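Local coordinates for protein short chain dehydrogenase (Rhodopseudomonas palustris, PDB 3H7A) that is probably an NAD(P)-dependent oxidoreductase of the short-chain dehydrogenase family, its substrate not established, at residues A93-F107 with G148-F160. Residues are numbered along the deposited sequence; the frame is centred on the assembly and turned at random.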
ATOM      1  N   ALA B  93      -0.719   8.192  21.790  1.00 51.34           N
ATOM      2  CA  ALA B  93      -0.723   7.048  22.731  1.00 50.78           C
ATOM      3  C   ALA B  93       0.438   6.082  22.497  1.00 45.46           C
ATOM      4  O   ALA B  93       0.268   4.881  22.732  1.00 50.70           O
ATOM      5  CB  ALA B  93      -2.051   6.242  22.641  1.00 47.79           C
ATOM      6  N   ASN B  94       1.586   6.567  22.021  1.00 41.13           N
ATOM      7  CA  ASN B  94       2.662   5.649  21.628  1.00 41.62           C
ATOM      8  C   ASN B  94       3.146   4.791  22.801  1.00 39.29           C
ATOM      9  O   ASN B  94       3.765   5.300  23.733  1.00 38.07           O
ATOM     10  CB  ASN B  94       3.826   6.386  20.954  1.00 45.01           C
ATOM     11  CG  ASN B  94       4.721   5.447  20.128  1.00 58.88           C
ATOM     12  OD1 ASN B  94       5.038   4.330  20.546  1.00 62.18           O
ATOM     13  ND2 ASN B  94       5.131   5.907  18.948  1.00 62.93           N
ATOM     14  N   VAL B  95       2.805   3.500  22.758  1.00 31.55           N
ATOM     15  CA  VAL B  95       3.256   2.509  23.746  1.00 26.72           C
ATOM     16  C   VAL B  95       3.695   1.225  23.058  1.00 27.23           C
ATOM     17  O   VAL B  95       3.189   0.882  21.990  1.00 21.08           O
ATOM     18  CB  VAL B  95       2.169   2.169  24.813  1.00 30.29           C
ATOM     19  CG1 VAL B  95       1.860   3.381  25.679  1.00 40.24           C
ATOM     20  CG2 VAL B  95       0.889   1.630  24.182  1.00 24.40           C
ATOM     21  N   ASN B  96       4.632   0.512  23.675  1.00 22.59           N
ATOM     22  CA  ASN B  96       5.177  -0.701  23.098  1.00 24.50           C
ATOM     23  C   ASN B  96       5.223  -1.789  24.154  1.00 24.15           C
ATOM     24  O   ASN B  96       5.794  -1.588  25.211  1.00 23.12           O
ATOM     25  CB  ASN B  96       6.590  -0.424  22.549  1.00 29.15           C
ATOM     26  CG  ASN B  96       7.179  -1.610  21.783  1.00 34.93           C
ATOM     27  OD1 ASN B  96       7.637  -2.585  22.372  1.00 27.84           O
ATOM     28  ND2 ASN B  96       7.185  -1.514  20.460  1.00 39.73           N
ATOM     29  N   PHE B  97       4.600  -2.934  23.885  1.00 21.30           N
ATOM     30  CA  PHE B  97       4.723  -4.083  24.765  1.00 19.21           C
ATOM     31  C   PHE B  97       4.772  -5.309  23.902  1.00 20.02           C
ATOM     32  O   PHE B  97       3.971  -5.422  22.984  1.00 18.03           O
ATOM     33  CB  PHE B  97       3.497  -4.243  25.676  1.00 24.54           C
ATOM     34  CG  PHE B  97       3.301  -3.143  26.668  1.00 29.60           C
ATOM     35  CD1 PHE B  97       3.903  -3.210  27.926  1.00 34.06           C
ATOM     36  CD2 PHE B  97       2.476  -2.055  26.365  1.00 26.43           C
ATOM     37  CE1 PHE B  97       3.714  -2.200  28.863  1.00 30.69           C
ATOM     38  CE2 PHE B  97       2.286  -1.031  27.296  1.00 25.08           C
ATOM     39  CZ  PHE B  97       2.908  -1.106  28.545  1.00 31.41           C
ATOM     40  N   PRO B  98       5.672  -6.257  24.205  1.00 17.39           N
ATOM     41  CA  PRO B  98       5.581  -7.577  23.579  1.00 20.52           C
ATOM     42  C   PRO B  98       4.170  -8.143  23.681  1.00 25.04           C
ATOM     43  O   PRO B  98       3.424  -7.781  24.590  1.00 24.55           O
ATOM     44  CB  PRO B  98       6.533  -8.430  24.413  1.00 22.24           C
ATOM     45  CG  PRO B  98       7.568  -7.462  24.886  1.00 18.00           C
ATOM     46  CD  PRO B  98       6.822  -6.153  25.125  1.00 19.12           C
ATOM     47  N   ILE B  99       3.807  -9.041  22.770  1.00 22.68           N
ATOM     48  CA  ILE B  99       2.418  -9.488  22.708  1.00 16.75           C
ATOM     49  C   ILE B  99       1.902 -10.094  24.033  1.00 20.30           C
ATOM     50  O   ILE B  99       0.811  -9.748  24.506  1.00 21.40           O
ATOM     51  CB  ILE B  99       2.154 -10.370  21.466  1.00 21.82           C
ATOM     52  CG1 ILE B  99       0.665 -10.689  21.338  1.00 18.64           C
ATOM     53  CG2 ILE B  99       3.001 -11.635  21.484  1.00 17.22           C
ATOM     54  CD1 ILE B  99      -0.207  -9.433  21.087  1.00 16.16           C
ATOM     55  N   LEU B 100       2.716 -10.931  24.669  1.00 24.24           N
ATOM     56  CA  LEU B 100       2.333 -11.572  25.932  1.00 26.79           C
ATOM     57  C   LEU B 100       2.271 -10.582  27.102  1.00 25.78           C
ATOM     58  O   LEU B 100       1.685 -10.875  28.131  1.00 27.98           O
ATOM     59  CB  LEU B 100       3.258 -12.761  26.245  1.00 25.16           C
ATOM     60  CG  LEU B 100       3.241 -13.893  25.213  1.00 31.39           C
ATOM     61  CD1 LEU B 100       3.976 -15.150  25.710  1.00 25.06           C
ATOM     62  CD2 LEU B 100       1.817 -14.235  24.825  1.00 20.38           C
ATOM     63  N   GLU B 101       2.846  -9.396  26.918  1.00 20.56           N
ATOM     64  CA  GLU B 101       2.845  -8.365  27.939  1.00 18.34           C
ATOM     65  C   GLU B 101       1.885  -7.246  27.578  1.00 22.27           C
ATOM     66  O   GLU B 101       1.908  -6.172  28.186  1.00 21.20           O
ATOM     67  CB  GLU B 101       4.253  -7.809  28.124  1.00 21.20           C
ATOM     68  CG  GLU B 101       5.257  -8.867  28.594  1.00 31.43           C
ATOM     69  CD  GLU B 101       6.691  -8.369  28.559  1.00 41.10           C
ATOM     70  OE1 GLU B 101       6.902  -7.150  28.733  1.00 40.19           O
ATOM     71  OE2 GLU B 101       7.610  -9.197  28.349  1.00 44.53           O
ATOM     72  N   THR B 102       1.020  -7.494  26.599  1.00 20.02           N
ATOM     73  CA  THR B 102       0.034  -6.484  26.220  1.00 19.45           C
ATOM     74  C   THR B 102      -1.253  -6.894  26.927  1.00 23.63           C
ATOM     75  O   THR B 102      -1.898  -7.866  26.549  1.00 19.57           O
ATOM     76  CB  THR B 102      -0.131  -6.386  24.660  1.00 19.67           C
ATOM     77  OG1 THR B 102       1.131  -6.078  24.039  1.00 21.07           O
ATOM     78  CG2 THR B 102      -1.146  -5.337  24.274  1.00 21.12           C
ATOM     79  N   THR B 103      -1.608  -6.154  27.967  1.00 22.84           N
ATOM     80  CA  THR B 103      -2.689  -6.537  28.878  1.00 22.94           C
ATOM     81  C   THR B 103      -4.041  -6.210  28.251  1.00 23.97           C
ATOM     82  O   THR B 103      -4.110  -5.461  27.268  1.00 19.09           O
ATOM     83  CB  THR B 103      -2.536  -5.839  30.241  1.00 24.44           C
ATOM     84  OG1 THR B 103      -2.586  -4.421  30.058  1.00 20.09           O
ATOM     85  CG2 THR B 103      -1.181  -6.207  30.909  1.00 17.89           C
ATOM     86  N   ASP B 104      -5.102  -6.824  28.781  1.00 23.46           N
ATOM     87  CA  ASP B 104      -6.474  -6.471  28.420  1.00 15.52           C
ATOM     88  C   ASP B 104      -6.708  -4.975  28.595  1.00 22.03           C
ATOM     89  O   ASP B 104      -7.244  -4.316  27.708  1.00 23.22           O
ATOM     90  CB  ASP B 104      -7.471  -7.258  29.275  1.00 22.55           C
ATOM     91  CG  ASP B 104      -7.356  -8.755  29.077  1.00 21.65           C
ATOM     92  OD1 ASP B 104      -6.649  -9.164  28.140  1.00 23.49           O
ATOM     93  OD2 ASP B 104      -7.978  -9.530  29.844  1.00 29.50           O
ATOM     94  N   ARG B 105      -6.276  -4.443  29.731  1.00 20.33           N
ATOM     95  CA  ARG B 105      -6.399  -3.015  30.026  1.00 22.76           C
ATOM     96  C   ARG B 105      -5.715  -2.122  28.989  1.00 18.41           C
ATOM     97  O   ARG B 105      -6.344  -1.201  28.471  1.00 27.17           O
ATOM     98  CB  ARG B 105      -5.853  -2.699  31.424  1.00 25.99           C
ATOM     99  CG  ARG B 105      -6.191  -1.312  31.880  1.00 23.67           C
ATOM    100  CD  ARG B 105      -5.473  -0.933  33.152  1.00 29.28           C
ATOM    101  NE  ARG B 105      -5.091   0.470  33.074  1.00 47.63           N
ATOM    102  CZ  ARG B 105      -5.802   1.481  33.560  1.00 52.12           C
ATOM    103  NH1 ARG B 105      -5.358   2.723  33.407  1.00 56.18           N
ATOM    104  NH2 ARG B 105      -6.941   1.254  34.206  1.00 47.82           N
ATOM    105  N   VAL B 106      -4.425  -2.359  28.729  1.00 23.91           N
ATOM    106  CA  VAL B 106      -3.663  -1.556  27.763  1.00 18.22           C
ATOM    107  C   VAL B 106      -4.298  -1.550  26.362  1.00 19.24           C
ATOM    108  O   VAL B 106      -4.491  -0.483  25.785  1.00 21.87           O
ATOM    109  CB  VAL B 106      -2.166  -1.985  27.728  1.00 19.61           C
ATOM    110  CG1 VAL B 106      -1.465  -1.538  26.437  1.00 24.85           C
ATOM    111  CG2 VAL B 106      -1.452  -1.420  28.957  1.00 22.12           C
ATOM    112  N   PHE B 107      -4.661  -2.724  25.851  1.00 20.29           N
ATOM    113  CA  PHE B 107      -5.290  -2.834  24.539  1.00 19.35           C
ATOM    114  C   PHE B 107      -6.623  -2.059  24.466  1.00 22.98           C
ATOM    115  O   PHE B 107      -6.822  -1.291  23.520  1.00 24.08           O
ATOM    116  CB  PHE B 107      -5.462  -4.305  24.127  1.00 16.86           C
ATOM    117  CG  PHE B 107      -5.762  -4.510  22.635  1.00 23.29           C
ATOM    118  CD1 PHE B 107      -4.724  -4.684  21.712  1.00 13.30           C
ATOM    119  CD2 PHE B 107      -7.082  -4.550  22.162  1.00 21.30           C
ATOM    120  CE1 PHE B 107      -4.982  -4.871  20.327  1.00 11.28           C
ATOM    121  CE2 PHE B 107      -7.357  -4.754  20.804  1.00 17.74           C
ATOM    122  CZ  PHE B 107      -6.307  -4.895  19.880  1.00 22.09           C
ATOM    123  N   GLY B 148       2.367  -2.411  11.443  1.00 19.82           N
ATOM    124  CA  GLY B 148       2.502  -2.798  12.838  1.00 20.93           C
ATOM    125  C   GLY B 148       3.810  -3.517  13.131  1.00 22.97           C
ATOM    126  O   GLY B 148       3.993  -4.661  12.740  1.00 33.07           O
ATOM    127  N   GLY B 149       4.717  -2.848  13.825  1.00 26.44           N
ATOM    128  CA  GLY B 149       5.991  -3.458  14.190  1.00 27.54           C
ATOM    129  C   GLY B 149       5.904  -4.295  15.447  1.00 29.43           C
ATOM    130  O   GLY B 149       4.853  -4.369  16.082  1.00 25.71           O
ATOM    131  N   SER B 150       7.020  -4.918  15.808  1.00 23.47           N
ATOM    132  CA  SER B 150       7.086  -5.743  17.001  1.00 26.20           C
ATOM    133  C   SER B 150       6.872  -4.896  18.253  1.00 25.28           C
ATOM    134  O   SER B 150       7.546  -3.884  18.474  1.00 24.63           O
ATOM    135  CB  SER B 150       8.431  -6.461  17.063  1.00 29.96           C
ATOM    136  OG  SER B 150       8.556  -7.213  18.249  1.00 31.94           O
ATOM    137  N   GLY B 151       5.907  -5.309  19.064  1.00 16.97           N
ATOM    138  CA  GLY B 151       5.628  -4.638  20.324  1.00 17.94           C
ATOM    139  C   GLY B 151       4.481  -3.650  20.177  1.00 21.83           C
ATOM    140  O   GLY B 151       3.987  -3.117  21.172  1.00 25.46           O
ATOM    141  N   PHE B 152       4.050  -3.414  18.939  1.00 20.15           N
ATOM    142  CA  PHE B 152       3.066  -2.360  18.670  1.00 11.59           C
ATOM    143  C   PHE B 152       1.625  -2.828  18.460  1.00 19.38           C
ATOM    144  O   PHE B 152       0.812  -2.050  17.932  1.00 17.78           O
ATOM    145  CB  PHE B 152       3.528  -1.522  17.479  1.00 12.97           C
ATOM    146  CG  PHE B 152       4.670  -0.610  17.798  1.00 22.01           C
ATOM    147  CD1 PHE B 152       4.501   0.439  18.683  1.00 26.35           C
ATOM    148  CD2 PHE B 152       5.904  -0.798  17.205  1.00 30.77           C
ATOM    149  CE1 PHE B 152       5.559   1.282  18.995  1.00 25.38           C
ATOM    150  CE2 PHE B 152       6.976   0.045  17.501  1.00 35.35           C
ATOM    151  CZ  PHE B 152       6.802   1.082  18.395  1.00 26.43           C
ATOM    152  N   ALA B 153       1.290  -4.056  18.874  1.00 16.78           N
ATOM    153  CA  ALA B 153      -0.073  -4.580  18.624  1.00 19.07           C
ATOM    154  C   ALA B 153      -1.208  -3.698  19.134  1.00 20.72           C
ATOM    155  O   ALA B 153      -2.186  -3.493  18.413  1.00 21.27           O
ATOM    156  CB  ALA B 153      -0.240  -6.037  19.119  1.00 15.94           C
ATOM    157  N   ALA B 154      -1.078  -3.147  20.342  1.00 21.06           N
ATOM    158  CA  ALA B 154      -2.146  -2.293  20.865  1.00 13.59           C
ATOM    159  C   ALA B 154      -2.220  -0.942  20.155  1.00 20.76           C
ATOM    160  O   ALA B 154      -3.307  -0.496  19.784  1.00 20.69           O
ATOM    161  CB  ALA B 154      -2.032  -2.105  22.387  1.00 19.54           C
ATOM    162  N   PHE B 155      -1.074  -0.286  20.005  1.00 18.33           N
ATOM    163  CA  PHE B 155      -1.020   1.039  19.382  1.00 19.98           C
ATOM    164  C   PHE B 155      -1.362   1.028  17.881  1.00 19.03           C
ATOM    165  O   PHE B 155      -2.179   1.833  17.417  1.00 16.82           O
ATOM    166  CB  PHE B 155       0.356   1.672  19.635  1.00 17.90           C
ATOM    167  CG  PHE B 155       0.475   3.108  19.188  1.00 21.03           C
ATOM    168  CD1 PHE B 155      -0.440   4.065  19.601  1.00 28.63           C
ATOM    169  CD2 PHE B 155       1.517   3.505  18.356  1.00 19.60           C
ATOM    170  CE1 PHE B 155      -0.320   5.402  19.185  1.00 20.85           C
ATOM    171  CE2 PHE B 155       1.644   4.840  17.933  1.00 21.76           C
ATOM    172  CZ  PHE B 155       0.728   5.791  18.362  1.00 21.77           C
ATOM    173  N   ALA B 156      -0.747   0.117  17.124  1.00 14.95           N
ATOM    174  CA  ALA B 156      -1.010   0.003  15.706  1.00 18.44           C
ATOM    175  C   ALA B 156      -2.475  -0.402  15.467  1.00 20.61           C
ATOM    176  O   ALA B 156      -3.096   0.081  14.521  1.00 15.30           O
ATOM    177  CB  ALA B 156      -0.054  -0.996  15.048  1.00 18.36           C
ATOM    178  N   SER B 157      -3.040  -1.241  16.334  1.00 15.59           N
ATOM    179  CA  SER B 157      -4.447  -1.657  16.135  1.00 13.86           C
ATOM    180  C   SER B 157      -5.380  -0.463  16.175  1.00 18.01           C
ATOM    181  O   SER B 157      -6.253  -0.300  15.312  1.00 18.19           O
ATOM    182  CB  SER B 157      -4.890  -2.666  17.172  1.00 16.68           C
ATOM    183  OG  SER B 157      -6.194  -3.114  16.855  1.00 15.71           O
ATOM    184  N   ALA B 158      -5.165   0.391  17.168  1.00 21.03           N
ATOM    185  CA  ALA B 158      -5.951   1.609  17.313  1.00 18.38           C
ATOM    186  C   ALA B 158      -5.659   2.626  16.205  1.00 20.19           C
ATOM    187  O   ALA B 158      -6.583   3.285  15.736  1.00 18.27           O
ATOM    188  CB  ALA B 158      -5.710   2.227  18.680  1.00 19.50           C
ATOM    189  N   LYS B 159      -4.394   2.781  15.798  1.00 19.43           N
ATOM    190  CA  LYS B 159      -4.061   3.719  14.697  1.00 19.22           C
ATOM    191  C   LYS B 159      -4.594   3.285  13.312  1.00 17.63           C
ATOM    192  O   LYS B 159      -5.127   4.113  12.566  1.00 21.11           O
ATOM    193  CB  LYS B 159      -2.558   4.058  14.638  1.00 19.99           C
ATOM    194  CG  LYS B 159      -1.986   4.663  15.916  1.00 17.97           C
ATOM    195  CD  LYS B 159      -2.647   5.985  16.346  1.00 17.72           C
ATOM    196  CE  LYS B 159      -2.493   7.066  15.330  1.00 17.56           C
ATOM    197  NZ  LYS B 159      -2.928   8.372  15.909  1.00 24.38           N
ATOM    198  N   PHE B 160      -4.480   1.994  13.005  1.00 16.04           N
ATOM    199  CA  PHE B 160      -5.077   1.399  11.804  1.00 15.89           C
ATOM    200  C   PHE B 160      -6.579   1.628  11.862  1.00 16.75           C
ATOM    201  O   PHE B 160      -7.188   2.054  10.881  1.00 22.94           O
ATOM    202  CB  PHE B 160      -4.834  -0.103  11.775  1.00 15.90           C
ATOM    203  CG  PHE B 160      -3.583  -0.530  11.055  1.00  8.65           C
ATOM    204  CD1 PHE B 160      -2.324  -0.074  11.450  1.00 12.60           C
ATOM    205  CD2 PHE B 160      -3.657  -1.505  10.062  1.00 12.36           C
ATOM    206  CE1 PHE B 160      -1.182  -0.544  10.807  1.00 10.47           C
ATOM    207  CE2 PHE B 160      -2.534  -1.955   9.427  1.00 17.32           C
ATOM    208  CZ  PHE B 160      -1.288  -1.493   9.820  1.00 16.67           C
TER
HETATM  209  O   HOH W   1       1.294  -1.006  21.545  1.00 25.21           O
HETATM  210  O   HOH W   2       2.656  -6.189  20.509  1.00 20.76           O
HETATM  211  O   HOH W   3       1.387  -3.830  22.157  1.00 20.16           O
HETATM  212  O   HOH W   4      -5.994  -0.895  20.598  1.00 21.10           O
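The loop of 93-107 meets the turn before helix 153-173 at Phe97 and Gly151: Phe97 N donates to Gly151 O over 2.8 Å. The CA of Gly151 in turn lies 3.2 Å from Phe97 O, a CA-H...O contact. Gly151 sits in the type II beta turn from Gly149 to Phe152, where a CB would clash with Asn96 OD1. The Asn96 amide closes over this turn. Its ND2 donates to a lone pair of Ser150 O (3.1 Å, 156° at the hydrogen). The same ND2 sits over the centre of the Phe152 ring, with amide and ring perpendicular. Asn94 OD1 comes to the edge of that ring, 3.5 Å from Phe152 CE1. A chi1 of -173° (CG opposite N) lays the Phe155 ring under the 93-94 backbone. Asn94 CA stands 3.7 Å above its centre in a CH-pi contact, and Lys159 CG lies on the opposite face, toward the rim. With alanine in place of Phe155, this CH-pi contact would be lost and a gap would probably open beneath Ala93 and Asn94. Ala154 CB packs against Thr102 CG2, Val106 CG1 and Phe107 CD1. Waters link the first turn of the helix to the loop: one accepts from Ala153 N and donates to Phe97 O, another accepts from Phe155 N and lies 2.7 Å from Val95 O. Phe107 CZ lies 3.5 Å from Ser157 OG, which is hydrogen-bonded to Gly161 O of the second subunit. Helices 104-132 and 153-173 follow neighbouring strands of the parallel sheet, and the contact joins their N-terminal ends in the Rossmann fold of short-chain dehydrogenases.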